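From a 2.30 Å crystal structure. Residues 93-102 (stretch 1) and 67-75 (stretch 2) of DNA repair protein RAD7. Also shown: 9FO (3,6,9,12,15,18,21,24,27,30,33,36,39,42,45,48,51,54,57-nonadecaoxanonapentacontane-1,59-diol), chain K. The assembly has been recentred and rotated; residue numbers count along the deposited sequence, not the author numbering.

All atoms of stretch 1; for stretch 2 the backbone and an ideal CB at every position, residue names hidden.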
# COMPACT_ATOMS: atom_id res chain seq x y z
N LYS A 93 3.03 -5.49 -4.06
CA LYS A 93 3.81 -4.27 -4.17
C LYS A 93 5.05 -4.33 -3.27
O LYS A 93 6.13 -3.90 -3.68
CB LYS A 93 2.94 -3.06 -3.81
CG LYS A 93 1.85 -2.76 -4.85
CD LYS A 93 0.62 -2.10 -4.23
CE LYS A 93 0.92 -0.71 -3.69
NZ LYS A 93 -0.29 -0.06 -3.10
N THR A 94 4.90 -4.86 -2.06
CA THR A 94 6.04 -4.91 -1.14
C THR A 94 7.10 -5.89 -1.65
O THR A 94 8.30 -5.60 -1.59
CB THR A 94 5.58 -5.30 0.27
OG1 THR A 94 4.57 -4.39 0.72
CG2 THR A 94 6.74 -5.27 1.25
N LEU A 95 6.66 -7.04 -2.15
CA LEU A 95 7.60 -8.00 -2.74
C LEU A 95 8.44 -7.33 -3.82
O LEU A 95 9.67 -7.45 -3.83
CB LEU A 95 6.82 -9.19 -3.32
CG LEU A 95 7.64 -10.24 -4.07
CD1 LEU A 95 8.56 -10.99 -3.11
CD2 LEU A 95 6.73 -11.20 -4.81
N ALA A 96 7.80 -6.60 -4.74
CA ALA A 96 8.53 -5.95 -5.81
C ALA A 96 9.53 -4.94 -5.26
O ALA A 96 10.65 -4.81 -5.78
CB ALA A 96 7.56 -5.26 -6.78
N ILE A 97 9.15 -4.20 -4.22
CA ILE A 97 10.04 -3.18 -3.67
C ILE A 97 11.27 -3.82 -3.04
O ILE A 97 12.38 -3.30 -3.15
CB ILE A 97 9.27 -2.29 -2.67
CG1 ILE A 97 8.23 -1.44 -3.40
CG2 ILE A 97 10.22 -1.41 -1.86
CD1 ILE A 97 8.80 -0.47 -4.42
N PHE A 98 11.09 -4.97 -2.37
CA PHE A 98 12.14 -5.55 -1.54
C PHE A 98 12.79 -6.79 -2.17
O PHE A 98 13.47 -7.54 -1.46
CB PHE A 98 11.56 -5.91 -0.17
CG PHE A 98 11.33 -4.72 0.73
CD1 PHE A 98 12.30 -3.74 0.87
CD2 PHE A 98 10.15 -4.59 1.44
CE1 PHE A 98 12.09 -2.65 1.70
CE2 PHE A 98 9.93 -3.51 2.27
CZ PHE A 98 10.91 -2.54 2.40
N SER A 99 12.62 -7.01 -3.47
CA SER A 99 13.24 -8.15 -4.15
C SER A 99 13.79 -7.72 -5.51
O SER A 99 13.46 -8.30 -6.54
CB SER A 99 12.25 -9.30 -4.31
OG SER A 99 11.85 -9.81 -3.05
N PRO A 100 14.65 -6.70 -5.53
CA PRO A 100 15.08 -6.13 -6.81
C PRO A 100 15.90 -7.09 -7.67
O PRO A 100 16.05 -6.83 -8.87
CB PRO A 100 15.90 -4.91 -6.40
CG PRO A 100 16.39 -5.23 -5.02
CD PRO A 100 15.30 -6.04 -4.38
N HIS A 101 16.45 -8.16 -7.11
CA HIS A 101 17.31 -9.06 -7.86
C HIS A 101 16.55 -10.11 -8.65
O HIS A 101 17.17 -10.99 -9.25
CB HIS A 101 18.30 -9.75 -6.91
CG HIS A 101 19.13 -8.79 -6.11
ND1 HIS A 101 20.31 -8.25 -6.58
CD2 HIS A 101 18.94 -8.27 -4.88
CE1 HIS A 101 20.81 -7.44 -5.67
NE2 HIS A 101 20.01 -7.44 -4.62
N LEU A 102 15.22 -10.04 -8.68
CA LEU A 102 14.43 -11.09 -9.32
C LEU A 102 14.54 -11.00 -10.84
O LEU A 102 14.47 -9.92 -11.43
CB LEU A 102 12.96 -10.99 -8.90
CG LEU A 102 12.62 -11.46 -7.48
CD1 LEU A 102 11.16 -11.14 -7.17
CD2 LEU A 102 12.88 -12.95 -7.31
N UNK A 67 3.47 -14.09 6.41
CA UNK A 67 4.59 -14.98 6.14
C UNK A 67 5.41 -14.53 4.94
O UNK A 67 6.57 -14.93 4.81
CB UNK A 67 4.08 -16.41 5.91
N UNK A 68 4.84 -13.70 4.06
CA UNK A 68 5.58 -13.17 2.93
C UNK A 68 6.89 -12.52 3.36
O UNK A 68 7.85 -12.47 2.59
CB UNK A 68 4.72 -12.16 2.17
N UNK A 69 6.94 -12.02 4.60
CA UNK A 69 8.12 -11.30 5.06
C UNK A 69 9.34 -12.20 5.18
O UNK A 69 10.47 -11.68 5.22
CB UNK A 69 7.83 -10.64 6.41
N UNK A 70 9.15 -13.52 5.21
CA UNK A 70 10.27 -14.45 5.21
C UNK A 70 11.08 -14.37 3.92
O UNK A 70 12.25 -14.78 3.90
CB UNK A 70 9.76 -15.88 5.42
N UNK A 71 10.50 -13.85 2.84
CA UNK A 71 11.11 -13.88 1.52
C UNK A 71 11.62 -12.51 1.08
O UNK A 71 11.99 -12.35 -0.09
CB UNK A 71 10.10 -14.41 0.50
N UNK A 72 11.65 -11.52 1.97
CA UNK A 72 11.97 -10.15 1.59
C UNK A 72 13.44 -9.84 1.85
O UNK A 72 14.06 -10.36 2.78
CB UNK A 72 11.08 -9.16 2.35
N UNK A 73 13.99 -8.97 1.00
CA UNK A 73 15.38 -8.52 1.09
C UNK A 73 16.35 -9.71 1.07
O UNK A 73 17.18 -9.89 1.97
CB UNK A 73 15.59 -7.69 2.36
N UNK A 74 16.23 -10.52 0.03
CA UNK A 74 17.18 -11.59 -0.27
C UNK A 74 17.79 -11.33 -1.64
O UNK A 74 17.33 -10.49 -2.41
CB UNK A 74 16.50 -12.96 -0.22
N UNK A 75 18.86 -12.08 -1.95
CA UNK A 75 19.47 -12.02 -3.26
C UNK A 75 18.93 -13.10 -4.20
O UNK A 75 19.59 -13.45 -5.19
CB UNK A 75 20.99 -12.15 -3.13
OAA 9FO K . 7.38 8.39 -3.87
CAB 9FO K . 7.88 7.38 -3.04
CAC 9FO K . 7.92 7.87 -1.59
OAD 9FO K . 8.79 7.08 -0.84
CAE 9FO K . 8.29 5.82 -0.48
CAF 9FO K . 9.45 4.93 -0.03
OAG 9FO K . 9.13 3.59 -0.29
CAH 9FO K . 9.31 3.21 -1.62
CAI 9FO K . 8.15 2.30 -2.02
OAJ 9FO K . 7.08 3.11 -2.41
CAK 9FO K . 5.83 2.65 -2.02
CAL 9FO K . 4.80 3.77 -2.17
OAM 9FO K . 3.99 3.82 -1.04
CAN 9FO K . 3.64 5.12 -0.65
CAO 9FO K . 4.80 5.74 0.10
OAP 9FO K . 4.40 6.08 1.40
CAQ 9FO K . 5.45 6.47 2.23
CAR 9FO K . 6.17 5.22 2.73
OAS 9FO K . 6.98 5.53 3.82
CAT 9FO K . 8.17 4.78 3.87
CAU 9FO K . 7.88 3.30 4.07
OAV 9FO K . 8.46 2.57 3.03
CAW 9FO K . 8.13 1.21 3.02
CAX 9FO K . 8.73 0.55 1.79
OAY 9FO K . 7.76 0.39 0.79
CAZ 9FO K . 6.87 -0.67 1.00
CBA 9FO K . 6.06 -0.90 -0.27
OBB 9FO K . 4.69 -0.84 0.00
CBC 9FO K . 4.09 0.41 -0.19
CBD 9FO K . 2.57 0.24 -0.08
OBE 9FO K . 2.21 0.25 1.27
CBF 9FO K . 1.28 -0.74 1.59
CBG 9FO K . 0.88 -0.60 3.05
OBH 9FO K . 1.85 0.16 3.72
CBI 9FO K . 1.96 -0.11 5.10
CBJ 9FO K . 3.34 0.30 5.60
OBK 9FO K . 3.80 -0.68 6.49
CBL 9FO K . 5.15 -1.05 6.34
CBM 9FO K . 5.35 -2.45 6.91
OBN 9FO K . 6.61 -2.92 6.55
CBO 9FO K . 6.64 -3.69 5.38
CBP 9FO K . 6.19 -5.12 5.67
OBQ 9FO K . 5.64 -5.65 4.50
CBR 9FO K . 4.69 -6.66 4.66
CBS 9FO K . 3.79 -6.62 3.43
OBT 9FO K . 2.45 -6.69 3.83
CBU 9FO K . 1.56 -6.00 3.00
CBV 9FO K . 0.29 -5.70 3.80
OBW 9FO K . 0.47 -4.50 4.48
CBX 9FO K . -0.61 -4.13 5.29
CBY 9FO K . -0.17 -3.06 6.28
OBZ 9FO K . 1.06 -3.40 6.86
CCA 9FO K . 1.07 -3.34 8.26
CCB 9FO K . 2.51 -3.37 8.76
OCC 9FO K . 2.98 -4.67 8.96
CCD 9FO K . 3.07 -5.49 7.82
CCE 9FO K . 1.78 -6.32 7.75
OCF 9FO K . 2.07 -7.67 7.58
CCG 9FO K . 0.99 -8.44 7.13
CCH 9FO K . -0.28 -8.14 7.94
OCI 9FO K . -1.16 -9.22 7.85

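Position 67 is out of reach of stretch 1 and open to many residues; it is Thr67.

At position 68 the CA-to-CB bond points toward stretch 1, but across a gap that only a longer side chain could span. The helix presents the methyls of Leu95 there, so leucine, isoleucine or methionine would suit. Leu68 fills the role, its CD1 4.3 Å from Leu95 CD1.

Positions 69 and 70 lie in a short 3-10 segment and find no part of stretch 1 near their CB atoms. At 69 the bond runs sideways, and the polyether chain of 9FO passes nearby, which would tolerate a polar or an apolar group. Gln69 places OE1 3.6 Å from 9FO CBP. Position 70 is out of reach and undetermined by this contact; it is Leu70.

The ideal CB at position 71 is 5.2 Å from Leu95 CD1 but points sideways, so an apolar residue is plausible without being dictated. In Phe71 the ring leads away from the helix, while the backbone O accepts a hydrogen bond from a water that also bonds Ser99 OG.

At position 72 the ideal CB sits 4.1 Å from Phe98 CB, beside a surface formed by Thr94, Leu95 and Phe98. A branched or flexible aliphatic chain would fit. Leu72 brings its end nearer the helix: CD2 is 4.0 Å from Phe98 CB and 4.2 Å from Leu95 CD1, and CD1 is 4.0 Å from Thr94 CG2.

Position 73 has phi/psi of 56/56, a left-handed conformation in which glycine, asparagine or aspartate would be common. Its N donates to Phe98 O (2.9 Å), a bond any residue but proline could make. The sideways CB leaves room for a long chain along the Phe98 ring, and Ile97 O offers an acceptor beyond. Lys73 lays its CD 3.5 Å from Phe98 CD1, and a water links its NZ to Ile97 O.

At position 74 CB points away, so stretch 1 meets mainly backbone and many residues would serve. Thr74 uses its O, 3.7 Å from His101 CD2, and a water joins that O to His101 N. Its N and OG1 both bond the water held by Ser99 OG.

Position 75 points sideways, its ideal CB 4.7 Å from His101 CD2; a polar residue would suit. Asp75 turns its carboxylate away and meets the imidazole through CA, 4.1 Å from His101 CD2.

Stretch 2 67-75: TLQLFLKTD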
# COMPACT_ATOMS: atom_id res chain seq x y z
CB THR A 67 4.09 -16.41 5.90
OG1 THR A 67 3.11 -16.41 4.86
CG2 THR A 67 3.47 -16.96 7.17
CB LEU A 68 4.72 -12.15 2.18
CG LEU A 68 5.40 -11.37 1.04
CD1 LEU A 68 5.82 -12.32 -0.08
CD2 LEU A 68 4.47 -10.29 0.52
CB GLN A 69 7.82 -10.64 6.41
CG GLN A 69 6.76 -9.56 6.32
CD GLN A 69 6.42 -8.96 7.66
OE1 GLN A 69 6.82 -7.84 7.97
NE2 GLN A 69 5.68 -9.70 8.46
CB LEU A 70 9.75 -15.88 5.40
CG LEU A 70 8.95 -16.12 6.69
CD1 LEU A 70 8.10 -17.38 6.59
CD2 LEU A 70 9.89 -16.20 7.88
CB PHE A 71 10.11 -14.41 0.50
CG PHE A 71 9.54 -15.76 0.86
CD1 PHE A 71 8.43 -15.86 1.67
CD2 PHE A 71 10.12 -16.92 0.37
CE1 PHE A 71 7.91 -17.09 2.00
CE2 PHE A 71 9.60 -18.15 0.70
CZ PHE A 71 8.50 -18.24 1.51
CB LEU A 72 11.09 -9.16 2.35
CG LEU A 72 9.58 -9.24 2.10
CD1 LEU A 72 8.85 -8.18 2.91
CD2 LEU A 72 9.25 -9.09 0.62
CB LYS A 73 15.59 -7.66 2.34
CG LYS A 73 14.92 -6.29 2.29
CD LYS A 73 15.31 -5.48 1.05
CE LYS A 73 16.82 -5.34 0.89
NZ LYS A 73 17.18 -4.64 -0.38
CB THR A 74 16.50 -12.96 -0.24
OG1 THR A 74 15.75 -13.16 -1.45
CG2 THR A 74 15.57 -13.09 0.96
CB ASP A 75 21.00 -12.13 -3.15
CG ASP A 75 21.45 -13.41 -2.48
OD1 ASP A 75 20.73 -13.89 -1.59
OD2 ASP A 75 22.53 -13.92 -2.84
O HOH W 1 13.92 -11.28 -1.52
O HOH W 2 14.83 -3.43 -1.94
O HOH W 3 15.90 -10.39 -4.76
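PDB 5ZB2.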